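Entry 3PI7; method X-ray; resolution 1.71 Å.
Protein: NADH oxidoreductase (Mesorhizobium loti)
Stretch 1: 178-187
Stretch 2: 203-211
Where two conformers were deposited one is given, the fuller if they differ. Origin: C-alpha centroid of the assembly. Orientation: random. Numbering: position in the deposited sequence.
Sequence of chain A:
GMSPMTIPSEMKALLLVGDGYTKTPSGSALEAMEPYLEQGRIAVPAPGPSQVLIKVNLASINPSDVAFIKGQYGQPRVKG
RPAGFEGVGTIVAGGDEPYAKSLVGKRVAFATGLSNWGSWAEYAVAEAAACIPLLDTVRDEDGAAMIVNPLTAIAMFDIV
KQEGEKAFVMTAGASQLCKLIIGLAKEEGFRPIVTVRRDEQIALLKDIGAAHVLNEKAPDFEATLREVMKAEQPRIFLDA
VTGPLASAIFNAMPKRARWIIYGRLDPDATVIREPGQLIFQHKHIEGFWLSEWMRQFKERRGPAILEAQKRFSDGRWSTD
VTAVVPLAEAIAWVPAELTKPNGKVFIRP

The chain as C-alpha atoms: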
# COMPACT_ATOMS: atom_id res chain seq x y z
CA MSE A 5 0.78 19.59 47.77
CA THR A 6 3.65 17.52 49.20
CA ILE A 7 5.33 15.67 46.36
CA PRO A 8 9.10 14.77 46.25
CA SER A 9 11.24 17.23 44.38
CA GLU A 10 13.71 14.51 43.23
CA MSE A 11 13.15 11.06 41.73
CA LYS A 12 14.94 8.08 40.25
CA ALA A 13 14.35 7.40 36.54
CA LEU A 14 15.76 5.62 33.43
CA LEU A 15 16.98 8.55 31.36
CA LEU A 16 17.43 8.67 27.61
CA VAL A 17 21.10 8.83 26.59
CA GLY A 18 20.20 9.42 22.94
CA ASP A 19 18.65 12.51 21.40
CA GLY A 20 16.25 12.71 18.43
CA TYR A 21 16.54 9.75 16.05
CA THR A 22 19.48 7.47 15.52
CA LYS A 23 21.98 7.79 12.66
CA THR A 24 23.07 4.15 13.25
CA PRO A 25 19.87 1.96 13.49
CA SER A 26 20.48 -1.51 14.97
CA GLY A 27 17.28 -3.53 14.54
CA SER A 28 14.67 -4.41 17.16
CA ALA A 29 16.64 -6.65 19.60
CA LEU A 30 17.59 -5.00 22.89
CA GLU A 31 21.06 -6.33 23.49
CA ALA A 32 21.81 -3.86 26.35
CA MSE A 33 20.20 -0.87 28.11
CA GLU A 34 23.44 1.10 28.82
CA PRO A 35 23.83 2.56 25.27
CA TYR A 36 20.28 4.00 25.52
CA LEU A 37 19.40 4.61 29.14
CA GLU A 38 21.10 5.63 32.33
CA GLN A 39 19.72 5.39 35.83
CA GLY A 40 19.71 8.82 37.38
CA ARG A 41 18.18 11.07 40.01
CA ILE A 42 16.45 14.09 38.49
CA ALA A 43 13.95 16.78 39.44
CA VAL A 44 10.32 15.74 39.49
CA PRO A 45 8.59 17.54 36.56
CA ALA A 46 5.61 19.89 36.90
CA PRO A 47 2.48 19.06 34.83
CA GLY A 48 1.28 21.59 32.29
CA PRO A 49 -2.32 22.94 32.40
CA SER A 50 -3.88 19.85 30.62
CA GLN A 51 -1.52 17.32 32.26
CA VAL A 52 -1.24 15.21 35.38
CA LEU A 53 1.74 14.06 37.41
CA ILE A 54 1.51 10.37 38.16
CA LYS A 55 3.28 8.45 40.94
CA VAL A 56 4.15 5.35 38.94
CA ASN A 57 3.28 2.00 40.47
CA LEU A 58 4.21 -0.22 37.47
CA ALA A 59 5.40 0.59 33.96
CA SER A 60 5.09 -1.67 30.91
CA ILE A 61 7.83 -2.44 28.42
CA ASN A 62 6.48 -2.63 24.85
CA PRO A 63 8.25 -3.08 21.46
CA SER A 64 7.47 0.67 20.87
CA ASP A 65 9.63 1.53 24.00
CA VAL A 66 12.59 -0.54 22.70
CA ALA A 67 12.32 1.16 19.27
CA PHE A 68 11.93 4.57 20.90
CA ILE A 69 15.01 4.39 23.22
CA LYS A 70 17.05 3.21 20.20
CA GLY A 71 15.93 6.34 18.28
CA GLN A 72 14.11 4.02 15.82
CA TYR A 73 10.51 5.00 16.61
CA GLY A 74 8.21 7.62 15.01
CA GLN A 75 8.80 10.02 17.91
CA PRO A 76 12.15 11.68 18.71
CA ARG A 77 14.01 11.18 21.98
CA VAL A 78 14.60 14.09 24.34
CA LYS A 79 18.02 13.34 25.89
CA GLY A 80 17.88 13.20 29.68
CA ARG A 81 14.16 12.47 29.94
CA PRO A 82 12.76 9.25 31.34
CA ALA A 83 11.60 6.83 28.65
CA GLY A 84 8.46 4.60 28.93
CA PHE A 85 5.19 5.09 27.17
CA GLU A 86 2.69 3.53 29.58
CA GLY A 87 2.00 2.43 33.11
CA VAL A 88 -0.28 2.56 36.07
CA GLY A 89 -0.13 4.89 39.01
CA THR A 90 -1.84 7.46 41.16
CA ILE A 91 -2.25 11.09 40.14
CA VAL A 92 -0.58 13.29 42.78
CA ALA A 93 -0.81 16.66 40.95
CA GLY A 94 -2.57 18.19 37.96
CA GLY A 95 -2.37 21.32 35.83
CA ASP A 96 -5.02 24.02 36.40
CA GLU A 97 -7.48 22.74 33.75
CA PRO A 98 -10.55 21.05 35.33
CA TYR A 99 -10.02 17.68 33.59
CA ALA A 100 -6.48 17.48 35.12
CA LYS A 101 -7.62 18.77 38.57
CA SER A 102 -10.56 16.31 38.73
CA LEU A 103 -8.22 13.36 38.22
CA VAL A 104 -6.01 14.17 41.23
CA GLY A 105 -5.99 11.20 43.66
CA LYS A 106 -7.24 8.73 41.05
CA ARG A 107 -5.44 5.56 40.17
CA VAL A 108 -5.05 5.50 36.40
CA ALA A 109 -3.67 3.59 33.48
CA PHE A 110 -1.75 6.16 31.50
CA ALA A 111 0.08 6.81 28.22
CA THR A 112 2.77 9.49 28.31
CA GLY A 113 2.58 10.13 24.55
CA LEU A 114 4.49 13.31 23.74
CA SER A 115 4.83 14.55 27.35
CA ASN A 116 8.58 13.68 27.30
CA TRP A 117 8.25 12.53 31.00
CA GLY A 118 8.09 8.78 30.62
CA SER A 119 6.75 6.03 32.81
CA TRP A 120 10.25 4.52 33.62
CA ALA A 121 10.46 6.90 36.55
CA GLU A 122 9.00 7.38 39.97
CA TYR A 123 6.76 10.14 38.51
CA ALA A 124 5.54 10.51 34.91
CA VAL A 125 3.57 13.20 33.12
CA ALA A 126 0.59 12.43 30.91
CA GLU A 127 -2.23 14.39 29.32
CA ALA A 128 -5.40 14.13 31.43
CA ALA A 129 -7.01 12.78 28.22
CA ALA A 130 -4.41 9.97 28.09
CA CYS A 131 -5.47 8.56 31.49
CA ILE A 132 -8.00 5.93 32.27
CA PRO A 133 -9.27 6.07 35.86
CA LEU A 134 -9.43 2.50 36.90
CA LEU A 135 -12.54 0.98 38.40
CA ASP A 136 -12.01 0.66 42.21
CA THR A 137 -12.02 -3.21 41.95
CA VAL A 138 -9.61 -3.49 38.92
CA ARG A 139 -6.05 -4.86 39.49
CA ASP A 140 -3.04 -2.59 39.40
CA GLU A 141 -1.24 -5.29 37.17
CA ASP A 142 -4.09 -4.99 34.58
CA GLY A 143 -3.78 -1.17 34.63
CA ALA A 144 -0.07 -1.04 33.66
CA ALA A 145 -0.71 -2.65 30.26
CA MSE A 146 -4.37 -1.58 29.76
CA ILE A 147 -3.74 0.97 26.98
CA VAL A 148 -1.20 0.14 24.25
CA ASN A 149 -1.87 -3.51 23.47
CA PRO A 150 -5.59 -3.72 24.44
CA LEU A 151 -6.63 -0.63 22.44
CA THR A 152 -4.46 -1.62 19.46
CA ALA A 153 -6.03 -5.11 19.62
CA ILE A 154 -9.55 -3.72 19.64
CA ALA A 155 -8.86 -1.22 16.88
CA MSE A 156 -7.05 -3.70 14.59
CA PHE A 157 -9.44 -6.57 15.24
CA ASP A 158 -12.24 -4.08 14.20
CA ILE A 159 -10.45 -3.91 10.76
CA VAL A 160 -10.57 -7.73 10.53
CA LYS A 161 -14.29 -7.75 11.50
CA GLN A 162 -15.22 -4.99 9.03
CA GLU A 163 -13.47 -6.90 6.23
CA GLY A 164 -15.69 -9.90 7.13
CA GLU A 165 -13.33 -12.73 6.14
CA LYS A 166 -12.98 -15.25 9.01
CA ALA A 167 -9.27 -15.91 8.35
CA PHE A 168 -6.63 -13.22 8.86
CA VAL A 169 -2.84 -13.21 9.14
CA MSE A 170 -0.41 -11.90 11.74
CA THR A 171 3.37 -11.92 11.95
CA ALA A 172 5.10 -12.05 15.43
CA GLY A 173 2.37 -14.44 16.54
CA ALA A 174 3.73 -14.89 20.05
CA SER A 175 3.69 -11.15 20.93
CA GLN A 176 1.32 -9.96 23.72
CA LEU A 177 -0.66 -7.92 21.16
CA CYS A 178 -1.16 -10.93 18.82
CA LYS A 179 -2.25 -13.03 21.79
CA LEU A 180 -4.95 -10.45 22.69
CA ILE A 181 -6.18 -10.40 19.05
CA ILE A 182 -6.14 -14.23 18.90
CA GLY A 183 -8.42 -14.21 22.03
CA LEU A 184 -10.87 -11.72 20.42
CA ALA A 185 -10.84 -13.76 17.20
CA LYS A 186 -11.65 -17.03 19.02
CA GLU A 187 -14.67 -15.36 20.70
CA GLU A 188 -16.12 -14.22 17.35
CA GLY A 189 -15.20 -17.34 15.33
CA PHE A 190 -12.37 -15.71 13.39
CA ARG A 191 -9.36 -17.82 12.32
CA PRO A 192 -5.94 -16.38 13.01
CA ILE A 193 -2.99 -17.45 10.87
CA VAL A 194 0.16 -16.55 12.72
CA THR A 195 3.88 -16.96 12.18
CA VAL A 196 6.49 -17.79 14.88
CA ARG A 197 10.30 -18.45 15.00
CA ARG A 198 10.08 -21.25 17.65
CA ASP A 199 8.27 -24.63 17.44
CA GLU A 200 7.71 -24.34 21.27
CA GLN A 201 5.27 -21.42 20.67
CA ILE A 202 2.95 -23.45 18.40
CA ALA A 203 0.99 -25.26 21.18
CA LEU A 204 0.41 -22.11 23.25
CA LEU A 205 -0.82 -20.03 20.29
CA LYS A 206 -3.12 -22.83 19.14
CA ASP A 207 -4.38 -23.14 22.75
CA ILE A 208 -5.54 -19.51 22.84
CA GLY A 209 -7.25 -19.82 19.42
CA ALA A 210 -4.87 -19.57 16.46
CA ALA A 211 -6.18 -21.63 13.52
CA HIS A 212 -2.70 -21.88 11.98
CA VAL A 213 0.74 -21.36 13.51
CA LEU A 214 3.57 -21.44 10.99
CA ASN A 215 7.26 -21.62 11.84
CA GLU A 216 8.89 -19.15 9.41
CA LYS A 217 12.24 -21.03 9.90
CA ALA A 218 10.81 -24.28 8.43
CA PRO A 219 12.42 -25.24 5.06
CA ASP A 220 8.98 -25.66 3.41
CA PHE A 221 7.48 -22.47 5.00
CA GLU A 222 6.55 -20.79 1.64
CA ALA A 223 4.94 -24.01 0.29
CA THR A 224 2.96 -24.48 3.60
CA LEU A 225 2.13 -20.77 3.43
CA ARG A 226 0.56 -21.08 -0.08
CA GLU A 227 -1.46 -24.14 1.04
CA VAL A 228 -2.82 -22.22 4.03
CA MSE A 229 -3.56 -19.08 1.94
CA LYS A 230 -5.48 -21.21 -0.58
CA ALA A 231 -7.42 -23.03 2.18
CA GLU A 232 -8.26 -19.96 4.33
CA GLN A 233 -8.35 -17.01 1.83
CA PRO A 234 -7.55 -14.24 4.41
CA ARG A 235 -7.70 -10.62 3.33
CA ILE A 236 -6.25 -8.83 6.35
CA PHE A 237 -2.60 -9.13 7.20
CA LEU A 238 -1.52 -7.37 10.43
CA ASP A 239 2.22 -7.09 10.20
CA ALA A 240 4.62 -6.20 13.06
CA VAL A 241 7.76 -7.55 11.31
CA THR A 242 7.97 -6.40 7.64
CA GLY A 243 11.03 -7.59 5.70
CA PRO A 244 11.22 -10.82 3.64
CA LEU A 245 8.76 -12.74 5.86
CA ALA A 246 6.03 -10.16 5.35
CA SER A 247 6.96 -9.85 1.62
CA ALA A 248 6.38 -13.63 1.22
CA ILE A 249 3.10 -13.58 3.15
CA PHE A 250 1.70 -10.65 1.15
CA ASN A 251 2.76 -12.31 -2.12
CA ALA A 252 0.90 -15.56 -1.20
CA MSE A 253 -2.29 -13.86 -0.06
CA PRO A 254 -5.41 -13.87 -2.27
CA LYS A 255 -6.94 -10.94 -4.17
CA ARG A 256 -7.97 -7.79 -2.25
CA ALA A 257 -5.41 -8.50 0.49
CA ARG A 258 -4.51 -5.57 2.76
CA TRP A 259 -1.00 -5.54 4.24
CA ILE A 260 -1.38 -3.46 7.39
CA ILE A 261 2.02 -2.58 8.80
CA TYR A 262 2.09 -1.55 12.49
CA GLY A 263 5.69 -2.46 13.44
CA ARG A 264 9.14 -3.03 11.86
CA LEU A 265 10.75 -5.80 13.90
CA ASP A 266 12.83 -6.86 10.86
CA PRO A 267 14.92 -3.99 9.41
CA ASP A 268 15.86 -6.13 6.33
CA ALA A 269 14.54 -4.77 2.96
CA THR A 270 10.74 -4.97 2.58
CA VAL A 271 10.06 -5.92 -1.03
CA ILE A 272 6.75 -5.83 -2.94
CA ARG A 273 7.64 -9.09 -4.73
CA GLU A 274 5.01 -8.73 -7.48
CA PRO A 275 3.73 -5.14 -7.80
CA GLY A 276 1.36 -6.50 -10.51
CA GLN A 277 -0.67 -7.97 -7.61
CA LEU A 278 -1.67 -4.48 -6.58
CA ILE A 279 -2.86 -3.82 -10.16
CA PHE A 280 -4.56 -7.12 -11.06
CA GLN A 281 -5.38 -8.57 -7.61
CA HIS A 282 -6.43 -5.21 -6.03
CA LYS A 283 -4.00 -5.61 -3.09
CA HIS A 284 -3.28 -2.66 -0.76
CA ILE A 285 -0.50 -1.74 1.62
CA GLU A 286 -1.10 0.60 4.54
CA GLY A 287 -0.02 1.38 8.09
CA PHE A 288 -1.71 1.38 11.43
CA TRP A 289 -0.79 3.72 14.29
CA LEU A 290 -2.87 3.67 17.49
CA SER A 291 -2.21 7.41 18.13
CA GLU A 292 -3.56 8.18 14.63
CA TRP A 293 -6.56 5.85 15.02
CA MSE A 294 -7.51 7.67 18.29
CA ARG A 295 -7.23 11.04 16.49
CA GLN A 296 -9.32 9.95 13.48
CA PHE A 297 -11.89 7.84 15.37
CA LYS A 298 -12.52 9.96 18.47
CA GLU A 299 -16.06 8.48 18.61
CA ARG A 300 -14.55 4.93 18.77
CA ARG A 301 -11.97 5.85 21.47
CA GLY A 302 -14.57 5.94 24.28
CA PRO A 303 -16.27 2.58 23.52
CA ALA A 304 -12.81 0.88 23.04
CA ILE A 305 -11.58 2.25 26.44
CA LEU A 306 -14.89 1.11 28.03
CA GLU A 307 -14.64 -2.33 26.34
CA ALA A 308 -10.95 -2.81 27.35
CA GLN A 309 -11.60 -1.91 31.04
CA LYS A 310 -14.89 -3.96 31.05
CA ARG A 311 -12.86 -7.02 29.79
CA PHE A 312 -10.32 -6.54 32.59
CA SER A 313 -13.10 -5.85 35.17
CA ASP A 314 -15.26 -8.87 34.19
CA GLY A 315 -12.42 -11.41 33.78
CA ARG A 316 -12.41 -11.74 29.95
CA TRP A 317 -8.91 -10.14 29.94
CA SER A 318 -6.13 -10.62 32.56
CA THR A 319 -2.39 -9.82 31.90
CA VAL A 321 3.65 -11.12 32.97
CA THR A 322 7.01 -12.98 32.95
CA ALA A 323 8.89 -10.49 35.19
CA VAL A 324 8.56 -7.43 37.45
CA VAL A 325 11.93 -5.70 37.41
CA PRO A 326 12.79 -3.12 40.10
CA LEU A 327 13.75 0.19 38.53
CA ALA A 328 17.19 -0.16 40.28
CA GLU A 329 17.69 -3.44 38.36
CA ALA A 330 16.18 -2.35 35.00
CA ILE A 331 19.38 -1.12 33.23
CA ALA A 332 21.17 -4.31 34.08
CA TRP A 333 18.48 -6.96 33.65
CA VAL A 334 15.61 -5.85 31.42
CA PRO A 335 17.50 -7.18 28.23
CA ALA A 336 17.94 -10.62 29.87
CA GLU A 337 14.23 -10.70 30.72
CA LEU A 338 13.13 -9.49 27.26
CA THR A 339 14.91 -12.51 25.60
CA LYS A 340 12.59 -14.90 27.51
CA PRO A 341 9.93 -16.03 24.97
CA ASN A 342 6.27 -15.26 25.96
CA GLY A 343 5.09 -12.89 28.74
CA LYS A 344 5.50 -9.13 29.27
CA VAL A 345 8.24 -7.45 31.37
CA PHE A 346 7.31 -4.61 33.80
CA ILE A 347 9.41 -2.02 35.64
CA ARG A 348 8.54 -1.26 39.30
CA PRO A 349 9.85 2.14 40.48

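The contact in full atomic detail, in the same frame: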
# COMPACT_ATOMS: atom_id res chain seq x y z
N CYS A 178 -0.58 -9.86 19.65
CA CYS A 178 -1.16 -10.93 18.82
C CYS A 178 -1.97 -11.88 19.68
O CYS A 178 -3.06 -12.29 19.27
CB CYS A 178 -0.07 -11.66 18.04
SG CYS A 178 0.63 -10.69 16.68
N LYS A 179 -1.50 -12.17 20.90
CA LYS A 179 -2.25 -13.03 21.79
C LYS A 179 -3.58 -12.41 22.18
O LYS A 179 -4.57 -13.13 22.25
CB LYS A 179 -1.42 -13.43 23.02
CG LYS A 179 -0.21 -14.27 22.62
CD LYS A 179 0.45 -15.02 23.79
CE LYS A 179 1.24 -14.13 24.71
NZ LYS A 179 2.03 -14.96 25.66
N LEU A 180 -3.65 -11.08 22.40
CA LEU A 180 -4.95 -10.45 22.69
C LEU A 180 -5.90 -10.56 21.48
O LEU A 180 -7.09 -10.80 21.63
CB LEU A 180 -4.75 -8.96 23.05
CG LEU A 180 -4.10 -8.63 24.40
CD1 LEU A 180 -3.86 -7.17 24.50
CD2 LEU A 180 -4.93 -9.13 25.56
N ILE A 181 -5.37 -10.33 20.27
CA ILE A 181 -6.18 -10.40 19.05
C ILE A 181 -6.66 -11.82 18.82
O ILE A 181 -7.81 -12.02 18.47
CB ILE A 181 -5.43 -9.82 17.82
CG1 ILE A 181 -5.16 -8.33 18.08
CG2 ILE A 181 -6.27 -10.00 16.50
CD1 ILE A 181 -4.31 -7.61 17.03
N ILE A 182 -5.77 -12.81 19.06
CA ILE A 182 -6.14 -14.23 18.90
C ILE A 182 -7.37 -14.53 19.80
O ILE A 182 -8.33 -15.14 19.32
CB ILE A 182 -4.94 -15.19 19.16
CG1 ILE A 182 -3.91 -15.09 18.03
CG2 ILE A 182 -5.45 -16.64 19.25
CD1 ILE A 182 -2.52 -15.69 18.33
N GLY A 183 -7.33 -14.06 21.06
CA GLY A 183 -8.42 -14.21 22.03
C GLY A 183 -9.74 -13.63 21.53
O GLY A 183 -10.77 -14.31 21.56
N LEU A 184 -9.71 -12.39 21.03
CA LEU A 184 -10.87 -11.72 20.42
C LEU A 184 -11.41 -12.52 19.24
O LEU A 184 -12.62 -12.64 19.07
CB LEU A 184 -10.48 -10.32 19.91
CG LEU A 184 -10.19 -9.24 20.95
CD1 LEU A 184 -9.64 -7.98 20.29
CD2 LEU A 184 -11.46 -8.90 21.77
N ALA A 185 -10.50 -12.99 18.37
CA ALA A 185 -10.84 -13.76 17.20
C ALA A 185 -11.57 -15.03 17.57
O ALA A 185 -12.60 -15.32 16.98
CB ALA A 185 -9.58 -14.09 16.42
N LYS A 186 -11.07 -15.75 18.58
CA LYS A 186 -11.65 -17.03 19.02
C LYS A 186 -13.10 -16.81 19.49
O LYS A 186 -13.97 -17.62 19.17
CB LYS A 186 -10.79 -17.68 20.12
CG LYS A 186 -11.24 -19.09 20.51
CD LYS A 186 -10.44 -19.64 21.68
CE LYS A 186 -10.89 -21.04 22.04
NZ LYS A 186 -9.91 -21.72 22.93
N GLU A 187 -13.34 -15.72 20.20
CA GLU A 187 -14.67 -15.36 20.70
C GLU A 187 -15.69 -15.17 19.58
O GLU A 187 -16.84 -15.54 19.74
CB GLU A 187 -14.61 -14.04 21.50
CG GLU A 187 -13.91 -14.11 22.84
CD GLU A 187 -13.82 -12.75 23.51
OE1 GLU A 187 -14.63 -11.85 23.17
OE2 GLU A 187 -12.92 -12.58 24.37
N ALA A 203 2.04 -24.78 20.28
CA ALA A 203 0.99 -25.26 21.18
C ALA A 203 0.30 -24.13 21.93
O ALA A 203 -0.93 -24.11 21.97
CB ALA A 203 1.56 -26.27 22.16
N LEU A 204 1.06 -23.15 22.46
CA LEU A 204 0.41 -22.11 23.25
C LEU A 204 -0.47 -21.23 22.39
O LEU A 204 -1.54 -20.82 22.86
CB LEU A 204 1.37 -21.28 24.10
CG LEU A 204 2.28 -20.23 23.45
CD1 LEU A 204 1.64 -18.85 23.55
CD2 LEU A 204 3.61 -20.15 24.20
N LEU A 205 -0.03 -20.91 21.16
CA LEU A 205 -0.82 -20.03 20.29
C LEU A 205 -2.05 -20.75 19.79
O LEU A 205 -3.12 -20.14 19.73
CB LEU A 205 0.01 -19.46 19.14
CG LEU A 205 1.05 -18.46 19.62
CD1 LEU A 205 1.92 -17.99 18.52
CD2 LEU A 205 0.40 -17.27 20.37
N LYS A 206 -1.95 -22.06 19.54
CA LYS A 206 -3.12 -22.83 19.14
C LYS A 206 -4.10 -22.94 20.31
O LYS A 206 -5.32 -22.87 20.09
CB LYS A 206 -2.70 -24.19 18.64
CG LYS A 206 -2.27 -24.15 17.19
CD LYS A 206 -1.67 -25.47 16.76
CE LYS A 206 -1.32 -25.44 15.29
NZ LYS A 206 -0.67 -26.70 14.85
N ASP A 207 -3.57 -23.04 21.54
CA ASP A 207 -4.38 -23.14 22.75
C ASP A 207 -5.28 -21.91 22.93
O ASP A 207 -6.45 -22.06 23.26
CB ASP A 207 -3.49 -23.30 23.98
CG ASP A 207 -4.27 -23.50 25.26
OD1 ASP A 207 -5.01 -24.52 25.35
OD2 ASP A 207 -4.18 -22.63 26.16
N ILE A 208 -4.76 -20.72 22.65
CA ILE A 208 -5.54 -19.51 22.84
C ILE A 208 -6.47 -19.22 21.64
O ILE A 208 -7.30 -18.32 21.72
CB ILE A 208 -4.65 -18.29 23.19
CG1 ILE A 208 -3.51 -18.11 22.20
CG2 ILE A 208 -4.12 -18.44 24.64
CD1 ILE A 208 -3.01 -16.74 22.13
N GLY A 209 -6.32 -19.97 20.54
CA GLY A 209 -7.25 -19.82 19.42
C GLY A 209 -6.71 -19.63 18.03
O GLY A 209 -7.49 -19.38 17.12
N ALA A 210 -5.37 -19.73 17.83
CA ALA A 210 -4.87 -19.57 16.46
C ALA A 210 -5.26 -20.77 15.64
O ALA A 210 -5.18 -21.90 16.13
CB ALA A 210 -3.37 -19.38 16.46
N ALA A 211 -5.79 -20.53 14.42
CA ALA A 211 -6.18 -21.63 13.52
C ALA A 211 -4.95 -22.26 12.90
O ALA A 211 -4.90 -23.48 12.72
CB ALA A 211 -7.11 -21.12 12.43
O HOH W 1 -8.09 -23.29 21.13

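Residues 178-187 lie within a longer helix, and residues 203-208 form the last turns of a second helix, after which Gly209 is the first residue to leave helical phi/psi. The two axes approach to 9.7 Å, their N-to-C directions 38° apart, and the backbones draw together along the chain: the CA-CA distance falls from 7.3 Å for Lys179 and Leu205 to 5.2 Å for Lys186 and Gly209. The contact is small, burying 395 Å² in all, and is mainly apolar.

Lys179 makes the first substantial contact through the aliphatic part of its side chain. Its CG lies 3.8 Å from both Leu205 CD2 and Ile208 CD1, and its CD is 4.0 Å from Leu204 CD1, so the methylenes cover leucine and isoleucine methyls while NZ extends beyond them.

Ile182, buried and directed toward the second stretch, is the centre of the packing. Its CD1 meets Leu205 CD2 at 3.9 Å and Ala210 CB at 4.2 Å; its CG2 touches Ile208 CD1 at 3.8 Å and rests against the backbone of the turn, 3.4 Å from Ala210 N. That turn is a Schellman motif, in which Ala210 N donates to Leu205 O (3.0 Å) and Gly209 adopts a positive phi of 130°. Gly183 adds little, its CA 4.3 Å from Ile208 O.

Because Gly209 has no side chain, Lys186 can come this close: a CB on Gly209 would point toward the first stretch and lie 2.8 Å from Lys186 CB, a clash, and the backbone angles at Gly209 themselves call for glycine. Lys186, fully extended with all four chi angles t, runs along the end of the second helix, its CD 3.4 Å from Ile208 O and 3.9 Å from Gly209 CA. At its tip a water bridges the stretches, accepting from Lys186 NZ and donating to Asp207 O, each at 3.0 Å.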